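Local coordinates for protein beta-1,4-galactanase (Humicola insolens, PDB 1HJQ) that hydrolyses beta-1,4-galactosidic linkages in type I arabinogalactans, as a family 53 glycoside hydrolase with a TIM-barrel fold, at residues K174-L179 / A242-N247; D207-S212 / N231-R236; V41-Q46 / Q126-S131; Q275-V280 / L293-P298. All coordinates share one frame; numbering follows the deposited sequence.

Interaction 1: K174-L179 / A242-N247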
# COMPACT_ATOMS: atom_id res chain seq x y z
N LYS A 174 -3.50 -9.85 8.93
CA LYS A 174 -4.81 -9.31 8.64
C LYS A 174 -4.89 -9.24 7.12
O LYS A 174 -3.98 -8.75 6.46
CB LYS A 174 -4.95 -7.92 9.24
CG LYS A 174 -4.79 -7.92 10.75
CD LYS A 174 -5.08 -6.57 11.36
CE LYS A 174 -5.06 -6.67 12.88
NZ LYS A 174 -5.60 -5.44 13.51
N ILE A 175 -5.98 -9.76 6.57
CA ILE A 175 -6.15 -9.75 5.13
C ILE A 175 -6.82 -8.44 4.74
O ILE A 175 -7.85 -8.07 5.29
CB ILE A 175 -6.98 -10.96 4.69
CG1 ILE A 175 -6.27 -12.24 5.15
CG2 ILE A 175 -7.15 -10.94 3.18
CD1 ILE A 175 -7.09 -13.51 5.00
N MET A 176 -6.21 -7.75 3.78
CA MET A 176 -6.71 -6.46 3.33
C MET A 176 -7.08 -6.39 1.85
O MET A 176 -6.44 -7.01 1.01
CB MET A 176 -5.65 -5.38 3.63
CG MET A 176 -5.96 -4.02 3.04
SD MET A 176 -4.53 -2.95 2.95
CE MET A 176 -4.27 -2.57 4.71
N VAL A 177 -8.12 -5.62 1.56
CA VAL A 177 -8.57 -5.38 0.19
C VAL A 177 -8.22 -3.92 -0.02
O VAL A 177 -8.64 -3.05 0.75
CB VAL A 177 -10.08 -5.63 0.01
CG1 VAL A 177 -10.53 -5.11 -1.36
CG2 VAL A 177 -10.37 -7.12 0.12
N HIS A 178 -7.44 -3.66 -1.06
CA HIS A 178 -6.96 -2.32 -1.37
C HIS A 178 -7.58 -1.70 -2.62
O HIS A 178 -7.49 -2.25 -3.72
CB HIS A 178 -5.43 -2.38 -1.50
CG HIS A 178 -4.79 -1.09 -1.93
ND1 HIS A 178 -5.41 0.13 -1.78
CD2 HIS A 178 -3.58 -0.84 -2.48
CE1 HIS A 178 -4.61 1.08 -2.22
NE2 HIS A 178 -3.49 0.52 -2.65
N LEU A 179 -8.22 -0.55 -2.43
CA LEU A 179 -8.86 0.20 -3.51
C LEU A 179 -8.26 1.59 -3.50
O LEU A 179 -7.80 2.06 -2.47
CB LEU A 179 -10.36 0.30 -3.25
CG LEU A 179 -11.33 -0.76 -3.77
CD1 LEU A 179 -10.81 -2.14 -3.51
CD2 LEU A 179 -12.68 -0.55 -3.10
N ALA A 242 -7.50 1.85 6.68
CA ALA A 242 -6.19 2.48 6.65
C ALA A 242 -5.84 3.09 5.31
O ALA A 242 -6.26 2.59 4.26
CB ALA A 242 -5.11 1.47 7.05
N VAL A 243 -5.08 4.17 5.35
CA VAL A 243 -4.61 4.81 4.13
C VAL A 243 -3.29 4.10 3.88
O VAL A 243 -2.33 4.26 4.64
CB VAL A 243 -4.35 6.31 4.33
CG1 VAL A 243 -3.55 6.85 3.16
CG2 VAL A 243 -5.66 7.04 4.46
N VAL A 244 -3.25 3.29 2.84
CA VAL A 244 -2.05 2.53 2.54
C VAL A 244 -1.15 3.21 1.52
O VAL A 244 -0.10 2.68 1.15
CB VAL A 244 -2.43 1.11 2.06
CG1 VAL A 244 -3.26 0.43 3.12
CG2 VAL A 244 -3.20 1.18 0.77
N GLU A 245 -1.56 4.40 1.08
CA GLU A 245 -0.79 5.16 0.11
C GLU A 245 -1.12 6.65 0.10
O GLU A 245 -2.29 7.04 -0.06
CB GLU A 245 -1.05 4.63 -1.30
CG GLU A 245 -0.22 3.46 -1.73
CD GLU A 245 -0.49 3.11 -3.18
OE1 GLU A 245 -0.52 4.04 -4.02
OE2 GLU A 245 -0.67 1.92 -3.48
N THR A 246 -0.10 7.48 0.25
CA THR A 246 -0.28 8.92 0.21
C THR A 246 1.07 9.59 0.08
O THR A 246 2.09 9.04 0.49
CB THR A 246 -0.99 9.44 1.48
OG1 THR A 246 -1.34 10.82 1.28
CG2 THR A 246 -0.09 9.32 2.70
N ASN A 247 1.08 10.79 -0.49
CA ASN A 247 2.29 11.56 -0.69
C ASN A 247 1.95 13.04 -0.61
O ASN A 247 0.79 13.43 -0.74
CB ASN A 247 2.88 11.32 -2.09
CG ASN A 247 3.60 9.98 -2.23
OD1 ASN A 247 3.86 9.53 -3.34
ND2 ASN A 247 3.93 9.36 -1.11
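At the catalytic centre of the barrel, H178 meets E245, the residue taken to be the nucleophile, through one side-chain hydrogen bond. H178 NE2 donates to E245 OE2 over 3.3 Å, and with an N-H...O angle of 166° the bond is nearly straight. The oxygen lies close to the imidazole plane, yet the N-H reaches it from well above the carboxylate plane, the two flat groups being steeply inclined to one another. V244 covers one face of the same ring: its CG2 stands 3.4 Å from the ring centroid, 16° off the normal, a CH-pi contact. Strands 174-179 and 242-245 are not neighbours in the eight-stranded TIM barrel of this clan GH-A enzyme, since 208-212 runs between them, so the contact is made by side chains turned into the barrel. M176 adds an apolar contact with the other methyl of V244, where a bend at chi3 (-71°) brings CE to 3.5 Å from V244 CG1. An alanine at H178 would remove the imidazole, which would probably leave V244 CG2 without its aromatic face and E245 OE2 without one of its donors. R45 also grips OE2 by a salt bridge, while Y214 OH is hydrogen-bonded to OE1.

Interaction 2: D207-S212 / N231-R236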
# COMPACT_ATOMS: atom_id res chain seq x y z
N ASP A 207 -10.07 -8.79 6.63
CA ASP A 207 -10.09 -8.02 7.87
C ASP A 207 -9.91 -6.52 7.70
O ASP A 207 -10.39 -5.74 8.52
CB ASP A 207 -8.99 -8.54 8.79
CG ASP A 207 -8.96 -10.06 8.84
OD1 ASP A 207 -9.95 -10.66 9.29
OD2 ASP A 207 -7.94 -10.64 8.42
N MET A 208 -9.23 -6.12 6.64
CA MET A 208 -8.99 -4.71 6.43
C MET A 208 -9.42 -4.20 5.08
O MET A 208 -9.55 -4.96 4.11
CB MET A 208 -7.50 -4.39 6.61
CG MET A 208 -6.90 -4.80 7.95
SD MET A 208 -5.18 -4.26 8.15
CE MET A 208 -5.43 -2.56 8.63
N MET A 209 -9.65 -2.90 5.03
CA MET A 209 -10.00 -2.20 3.82
C MET A 209 -8.99 -1.06 3.79
O MET A 209 -9.02 -0.17 4.65
CB MET A 209 -11.43 -1.67 3.88
CG MET A 209 -12.49 -2.73 3.69
SD MET A 209 -14.17 -2.03 3.64
CE MET A 209 -15.19 -3.52 3.44
N GLY A 210 -8.07 -1.13 2.83
CA GLY A 210 -7.05 -0.10 2.69
C GLY A 210 -7.41 0.82 1.54
O GLY A 210 -8.09 0.39 0.61
N VAL A 211 -6.97 2.07 1.59
CA VAL A 211 -7.27 3.02 0.52
C VAL A 211 -6.11 3.94 0.18
O VAL A 211 -5.29 4.27 1.03
CB VAL A 211 -8.47 3.93 0.86
CG1 VAL A 211 -9.66 3.09 1.24
CG2 VAL A 211 -8.10 4.89 1.99
N SER A 212 -6.04 4.35 -1.08
CA SER A 212 -5.01 5.27 -1.51
C SER A 212 -5.64 6.65 -1.42
O SER A 212 -6.79 6.85 -1.80
CB SER A 212 -4.58 4.97 -2.94
OG SER A 212 -3.98 3.68 -3.03
N ASN A 231 -15.77 6.52 7.55
CA ASN A 231 -16.86 6.30 8.49
C ASN A 231 -17.96 5.45 7.87
O ASN A 231 -18.48 4.54 8.52
CB ASN A 231 -17.44 7.62 8.97
CG ASN A 231 -16.64 8.22 10.12
OD1 ASN A 231 -16.52 7.62 11.19
ND2 ASN A 231 -16.09 9.41 9.90
N ASN A 232 -18.30 5.75 6.62
CA ASN A 232 -19.34 5.00 5.93
C ASN A 232 -18.93 3.54 5.75
O ASN A 232 -19.73 2.63 5.97
CB ASN A 232 -19.63 5.61 4.55
CG ASN A 232 -20.27 6.98 4.64
OD1 ASN A 232 -20.73 7.40 5.70
ND2 ASN A 232 -20.30 7.68 3.51
N MET A 233 -17.68 3.32 5.35
CA MET A 233 -17.15 1.98 5.13
C MET A 233 -17.18 1.18 6.43
O MET A 233 -17.71 0.07 6.47
CB MET A 233 -15.72 2.06 4.59
CG MET A 233 -15.60 2.71 3.22
SD MET A 233 -13.88 3.09 2.76
CE MET A 233 -13.11 1.45 2.93
N VAL A 234 -16.60 1.76 7.47
CA VAL A 234 -16.53 1.13 8.79
C VAL A 234 -17.91 0.76 9.34
O VAL A 234 -18.14 -0.38 9.74
CB VAL A 234 -15.81 2.04 9.80
CG1 VAL A 234 -15.90 1.44 11.19
CG2 VAL A 234 -14.35 2.21 9.39
N SER A 235 -18.82 1.73 9.36
CA SER A 235 -20.17 1.51 9.86
C SER A 235 -20.94 0.47 9.06
O SER A 235 -21.82 -0.22 9.58
CB SER A 235 -20.95 2.82 9.86
OG SER A 235 -22.27 2.62 10.32
N ARG A 236 -20.59 0.34 7.78
CA ARG A 236 -21.27 -0.60 6.90
C ARG A 236 -20.72 -2.02 6.91
O ARG A 236 -21.49 -2.99 6.92
CB ARG A 236 -21.23 -0.07 5.48
CG ARG A 236 -21.79 -1.01 4.45
CD ARG A 236 -23.30 -0.94 4.35
NE ARG A 236 -23.71 -1.36 3.02
CZ ARG A 236 -23.89 -2.63 2.65
NH1 ARG A 236 -23.70 -3.62 3.52
NH2 ARG A 236 -24.22 -2.91 1.39
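M233 of helix 223-237 reaches strand 208-212 with a single methyl, and all the contacts between the two segments gather on it. They are apolar. M233 CE lies 3.7 Å from M209 CB and equally far, 3.7 Å, from M209 SD, so it rests against the base and the sulfur of that side chain together. A looser approach, 4.2 Å, separates M233 CE from V211 CG1. The torsions account for the difference between the two methionines: M209 is stretched out beyond CG, with chi2 at -176° and chi3 at -179°, and thus offers its flank, whereas M233 folds at chi3 (56°) and presents its terminal methyl. M209 and V211, two residues apart, both direct CB toward the helix, while a CB on G210 between them would point away, as strand alternation requires. The interface is small, 136 Å² counting both sides.

No hydrogen bond crosses between the segments; the polar links lie within the helix or lead to other parts of the barrel. S235 N donates to N231 O at 3.0 Å, the regular helical bond that spans M233. From the strand, S212 OG is hydrogen-bonded to E135, the presumed proton donor, which places the end of this strand, beyond V211, next to the probable active site.

The contact belongs to the beta-alpha-beta unit 208-212, 223-237, 240-245, in which the helix packs on the outside of the barrel. Helix 185-198 adjoins it, with Y192 against M209 and W185 and Q188 against M233, while V243 of strand 240-245 lies beside V211.

Interaction 3: V41-Q46 / Q126-S131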
# COMPACT_ATOMS: atom_id res chain seq x y z
N VAL A 41 8.73 5.15 12.40
CA VAL A 41 8.06 4.16 11.56
C VAL A 41 8.03 2.83 12.29
O VAL A 41 9.03 2.44 12.89
CB VAL A 41 8.81 3.98 10.21
CG1 VAL A 41 8.21 2.81 9.42
CG2 VAL A 41 8.74 5.27 9.40
N ASN A 42 6.90 2.14 12.27
CA ASN A 42 6.81 0.83 12.94
C ASN A 42 6.39 -0.28 11.99
O ASN A 42 6.10 -1.40 12.42
CB ASN A 42 5.84 0.87 14.15
CG ASN A 42 4.39 1.17 13.75
OD1 ASN A 42 4.03 1.18 12.57
ND2 ASN A 42 3.55 1.42 14.76
N MET A 43 6.38 0.02 10.70
CA MET A 43 5.99 -0.97 9.70
C MET A 43 6.32 -0.53 8.28
O MET A 43 6.19 0.64 7.94
CB MET A 43 4.49 -1.28 9.80
CG MET A 43 4.00 -2.27 8.75
SD MET A 43 2.31 -2.84 9.07
CE MET A 43 2.58 -3.86 10.54
N VAL A 44 6.74 -1.47 7.45
CA VAL A 44 7.05 -1.17 6.07
C VAL A 44 6.10 -1.94 5.15
O VAL A 44 5.66 -3.05 5.48
CB VAL A 44 8.51 -1.52 5.71
CG1 VAL A 44 9.46 -0.59 6.44
CG2 VAL A 44 8.81 -2.96 6.08
N ARG A 45 5.77 -1.33 4.02
CA ARG A 45 4.89 -1.94 3.03
C ARG A 45 5.79 -2.35 1.88
O ARG A 45 6.64 -1.58 1.44
CB ARG A 45 3.86 -0.91 2.57
CG ARG A 45 2.87 -1.37 1.51
CD ARG A 45 1.86 -0.27 1.26
NE ARG A 45 0.89 -0.58 0.22
CZ ARG A 45 0.98 -0.17 -1.05
NH1 ARG A 45 2.00 0.57 -1.45
NH2 ARG A 45 0.03 -0.49 -1.91
N GLN A 46 5.64 -3.58 1.40
CA GLN A 46 6.47 -4.06 0.30
C GLN A 46 5.61 -4.65 -0.82
O GLN A 46 4.74 -5.48 -0.57
CB GLN A 46 7.46 -5.13 0.81
CG GLN A 46 8.41 -4.65 1.92
CD GLN A 46 9.45 -5.70 2.31
OE1 GLN A 46 10.29 -5.47 3.16
NE2 GLN A 46 9.37 -6.87 1.66
N GLN A 126 7.57 -12.82 10.01
CA GLN A 126 6.16 -12.66 10.33
C GLN A 126 5.52 -11.57 9.47
O GLN A 126 5.98 -10.43 9.47
CB GLN A 126 5.97 -12.31 11.81
CG GLN A 126 4.51 -12.09 12.21
CD GLN A 126 3.61 -13.28 11.88
OE1 GLN A 126 3.85 -14.41 12.34
NE2 GLN A 126 2.56 -13.03 11.09
N VAL A 127 4.48 -11.95 8.73
CA VAL A 127 3.74 -11.03 7.88
C VAL A 127 2.58 -10.54 8.74
O VAL A 127 1.80 -11.34 9.24
CB VAL A 127 3.18 -11.74 6.63
CG1 VAL A 127 2.48 -10.73 5.73
CG2 VAL A 127 4.29 -12.44 5.87
N ASP A 128 2.47 -9.22 8.90
CA ASP A 128 1.41 -8.64 9.72
C ASP A 128 0.16 -8.23 8.95
O ASP A 128 -0.96 -8.36 9.46
CB ASP A 128 1.98 -7.47 10.49
CG ASP A 128 3.12 -7.90 11.40
OD1 ASP A 128 2.83 -8.63 12.37
OD2 ASP A 128 4.28 -7.54 11.13
N ILE A 129 0.35 -7.72 7.74
CA ILE A 129 -0.77 -7.33 6.89
C ILE A 129 -0.48 -7.82 5.47
O ILE A 129 0.66 -7.80 5.02
CB ILE A 129 -0.95 -5.81 6.81
CG1 ILE A 129 -1.33 -5.26 8.18
CG2 ILE A 129 -2.04 -5.48 5.81
CD1 ILE A 129 -1.46 -3.75 8.19
N VAL A 130 -1.53 -8.27 4.78
CA VAL A 130 -1.41 -8.74 3.41
C VAL A 130 -2.58 -8.20 2.60
O VAL A 130 -3.74 -8.44 2.94
CB VAL A 130 -1.49 -10.29 3.30
CG1 VAL A 130 -1.18 -10.72 1.88
CG2 VAL A 130 -0.53 -10.93 4.26
N SER A 131 -2.29 -7.47 1.53
CA SER A 131 -3.36 -6.98 0.69
C SER A 131 -3.41 -7.93 -0.49
O SER A 131 -2.40 -8.18 -1.14
CB SER A 131 -3.11 -5.54 0.20
OG SER A 131 -2.11 -5.49 -0.81
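M43 spans the gap between strands 43-48 and 129-132, and it alone on its segment makes the contacts: an apolar one with I129, and one with the partly exposed D128, mainly through CB. Its CE methyl lies 3.7 Å from D128 CB and 4.1 Å from D128 OD2. The sulfur takes the second partner: M43 SD is 4.0 Å from I129 CD1, the two side chains running about perpendicular. CG of M43 is placed opposite the backbone nitrogen (chi1 178°), which projects the chain straight across, and a turn at chi3 (-70°) then swings the methyl to D128 while leaving the sulfur facing I129. With 112 Å² buried, both sides summed, this is a light contact.

In the eight-stranded parallel barrel of the TIM type, strand 75-80 lies between these two, so M43 and I129 meet through side chains directed into the barrel, while D128, just before its strand, lies at the edge. M43 opens its strand and I129 opens the other, which places the contact toward the N-terminal ends of the strands, the end of the barrel opposite the catalytic one. F294 of strand 290-296 and M176 of strand 174-179 adjoin M43 and I129 respectively.

Hydrogen bonding serves the surroundings and does not bridge the two segments. D128 OD2 accepts from L76 N of the intervening strand. Within 126-131, Q126 NE2 donates to V127 O at 2.6 Å and 138°, from above the carbonyl plane, and also to P171 O. R45, two residues beyond M43, forms a salt bridge with D8.

Interaction 4: Q275-V280 / L293-P298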
# COMPACT_ATOMS: atom_id res chain seq x y z
N GLN A 275 2.67 18.61 8.05
CA GLN A 275 1.31 19.11 8.22
C GLN A 275 0.30 18.19 7.53
O GLN A 275 -0.69 17.78 8.14
CB GLN A 275 1.25 20.51 7.62
CG GLN A 275 0.07 21.35 8.03
CD GLN A 275 0.17 22.75 7.45
OE1 GLN A 275 1.24 23.37 7.47
NE2 GLN A 275 -0.94 23.26 6.92
N TYR A 276 0.55 17.86 6.26
CA TYR A 276 -0.35 17.01 5.50
C TYR A 276 -0.45 15.59 6.04
O TYR A 276 -1.54 15.06 6.24
CB TYR A 276 0.06 16.95 4.03
CG TYR A 276 -0.88 16.14 3.16
CD1 TYR A 276 -2.07 16.68 2.67
CD2 TYR A 276 -0.57 14.82 2.83
CE1 TYR A 276 -2.93 15.93 1.86
CE2 TYR A 276 -1.42 14.06 2.03
CZ TYR A 276 -2.60 14.62 1.55
OH TYR A 276 -3.41 13.85 0.73
N ILE A 277 0.70 14.97 6.27
CA ILE A 277 0.73 13.60 6.78
C ILE A 277 0.02 13.53 8.12
O ILE A 277 -0.66 12.55 8.42
CB ILE A 277 2.17 13.09 6.92
CG1 ILE A 277 2.84 13.03 5.55
CG2 ILE A 277 2.18 11.70 7.57
CD1 ILE A 277 4.31 12.69 5.59
N GLN A 278 0.17 14.57 8.91
CA GLN A 278 -0.46 14.61 10.22
C GLN A 278 -1.98 14.79 10.11
O GLN A 278 -2.73 14.18 10.86
CB GLN A 278 0.17 15.71 11.08
CG GLN A 278 -0.31 15.76 12.52
CD GLN A 278 0.82 16.04 13.50
OE1 GLN A 278 1.66 16.93 13.28
NE2 GLN A 278 0.84 15.29 14.61
N SER A 279 -2.41 15.63 9.17
CA SER A 279 -3.84 15.87 8.97
C SER A 279 -4.53 14.57 8.54
O SER A 279 -5.61 14.24 9.02
CB SER A 279 -4.07 16.91 7.88
OG SER A 279 -3.50 18.15 8.24
N VAL A 280 -3.88 13.86 7.62
CA VAL A 280 -4.41 12.60 7.11
C VAL A 280 -4.48 11.58 8.24
O VAL A 280 -5.42 10.80 8.33
CB VAL A 280 -3.52 12.06 5.97
CG1 VAL A 280 -4.05 10.72 5.49
CG2 VAL A 280 -3.49 13.06 4.84
N LEU A 293 -1.61 4.28 8.52
CA LEU A 293 -1.23 5.28 7.52
C LEU A 293 0.15 4.95 6.93
O LEU A 293 1.13 4.80 7.66
CB LEU A 293 -1.21 6.69 8.12
CG LEU A 293 -0.93 7.82 7.11
CD1 LEU A 293 -1.24 9.16 7.75
CD2 LEU A 293 0.52 7.79 6.64
N PHE A 294 0.22 4.83 5.61
CA PHE A 294 1.49 4.53 4.96
C PHE A 294 1.84 5.51 3.85
O PHE A 294 1.07 5.70 2.91
CB PHE A 294 1.49 3.12 4.38
CG PHE A 294 1.45 2.04 5.41
CD1 PHE A 294 0.23 1.66 5.98
CD2 PHE A 294 2.62 1.40 5.82
CE1 PHE A 294 0.19 0.65 6.94
CE2 PHE A 294 2.59 0.39 6.78
CZ PHE A 294 1.37 0.01 7.34
N TYR A 295 3.02 6.11 3.97
CA TYR A 295 3.51 7.05 2.96
C TYR A 295 4.16 6.18 1.88
O TYR A 295 4.93 5.27 2.20
CB TYR A 295 4.55 7.98 3.58
CG TYR A 295 4.80 9.21 2.75
CD1 TYR A 295 4.12 10.41 3.00
CD2 TYR A 295 5.69 9.17 1.68
CE1 TYR A 295 4.33 11.53 2.21
CE2 TYR A 295 5.90 10.29 0.88
CZ TYR A 295 5.22 11.47 1.15
OH TYR A 295 5.42 12.56 0.33
N TRP A 296 3.87 6.47 0.62
CA TRP A 296 4.42 5.66 -0.46
C TRP A 296 5.76 6.13 -1.04
O TRP A 296 5.87 7.26 -1.53
CB TRP A 296 3.41 5.53 -1.60
CG TRP A 296 3.77 4.46 -2.58
CD1 TRP A 296 3.81 3.12 -2.34
CD2 TRP A 296 4.20 4.64 -3.93
NE1 TRP A 296 4.25 2.45 -3.46
CE2 TRP A 296 4.49 3.36 -4.45
CE3 TRP A 296 4.37 5.76 -4.76
CZ2 TRP A 296 4.95 3.16 -5.76
CZ3 TRP A 296 4.82 5.56 -6.07
CH2 TRP A 296 5.11 4.28 -6.55
N GLU A 297 6.74 5.24 -0.98
CA GLU A 297 8.09 5.47 -1.51
C GLU A 297 8.73 6.80 -1.16
O GLU A 297 9.11 7.58 -2.03
CB GLU A 297 8.07 5.28 -3.02
CG GLU A 297 7.87 3.83 -3.44
CD GLU A 297 9.11 2.99 -3.21
OE1 GLU A 297 10.08 3.51 -2.61
OE2 GLU A 297 9.12 1.82 -3.64
N PRO A 298 8.88 7.08 0.15
CA PRO A 298 9.47 8.33 0.60
C PRO A 298 10.95 8.47 0.26
O PRO A 298 11.47 9.58 0.21
CB PRO A 298 9.25 8.28 2.11
CG PRO A 298 9.42 6.82 2.40
CD PRO A 298 8.61 6.18 1.29
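I277 of helix 270-286 and Y295 of strand 290-296 meet where the last helix-to-strand step of the TIM barrel packs its helix on the sheet. The segment axes come within 9.9 Å and run roughly antiparallel, at 147°. Two knobs fill the space between them. From the helix, I277 pushes out CD1, which stands 3.5 Å from Y295 CD1 and almost as near to CE1; CG1 follows close behind, the isoleucine crossing the tyrosine side chain at about a right angle on its CD1-CE1 side. From the strand, L293 sends CD1 into a shallow hollow on the helix surface, one turn long: on one rim is the backbone oxygen I277 O, 3.5 Å from L293 CD1, and on the other V280 CG1, 3.9 Å away. Having CG opposite the backbone nitrogen (chi1 -175°) is what carries the leucine outward to this hollow. Cutting I277 back to an alanine is likely to open a gap beside Y295 and leave its ring with less to hold it on the helix side. V328 and F329 of helix 328-331 extend the apolar cluster, touching I277 and Y295 respectively. The far end of the tyrosine is fixed by polar bonds: Y295 OH is hydrogen-bonded to N313 O and to W248 N.

How the interactions relate
All four contacts are largely buried, but at different depths of one barrel. Interactions 1 and 3 lie inside it, each joining strands separated by another; interaction 3 sits toward the N-terminal mouth, where D128 is partly exposed. In interactions 2 and 4 helices pack on the sheet from outside. Interaction 1, whose centre is about 5 Å from that of the chain, alone has a hydrogen bond across its segments; the others are van der Waals contacts, with methionine sulfur in 2 and 3 and aliphatic groups against a tyrosine ring in 4. R45 joins interaction 3 to the carboxylate of the probable nucleophile in interaction 1. Strand 208-212 of interaction 2 separates the strands of interaction 1; interactions 2 and 4 do not touch.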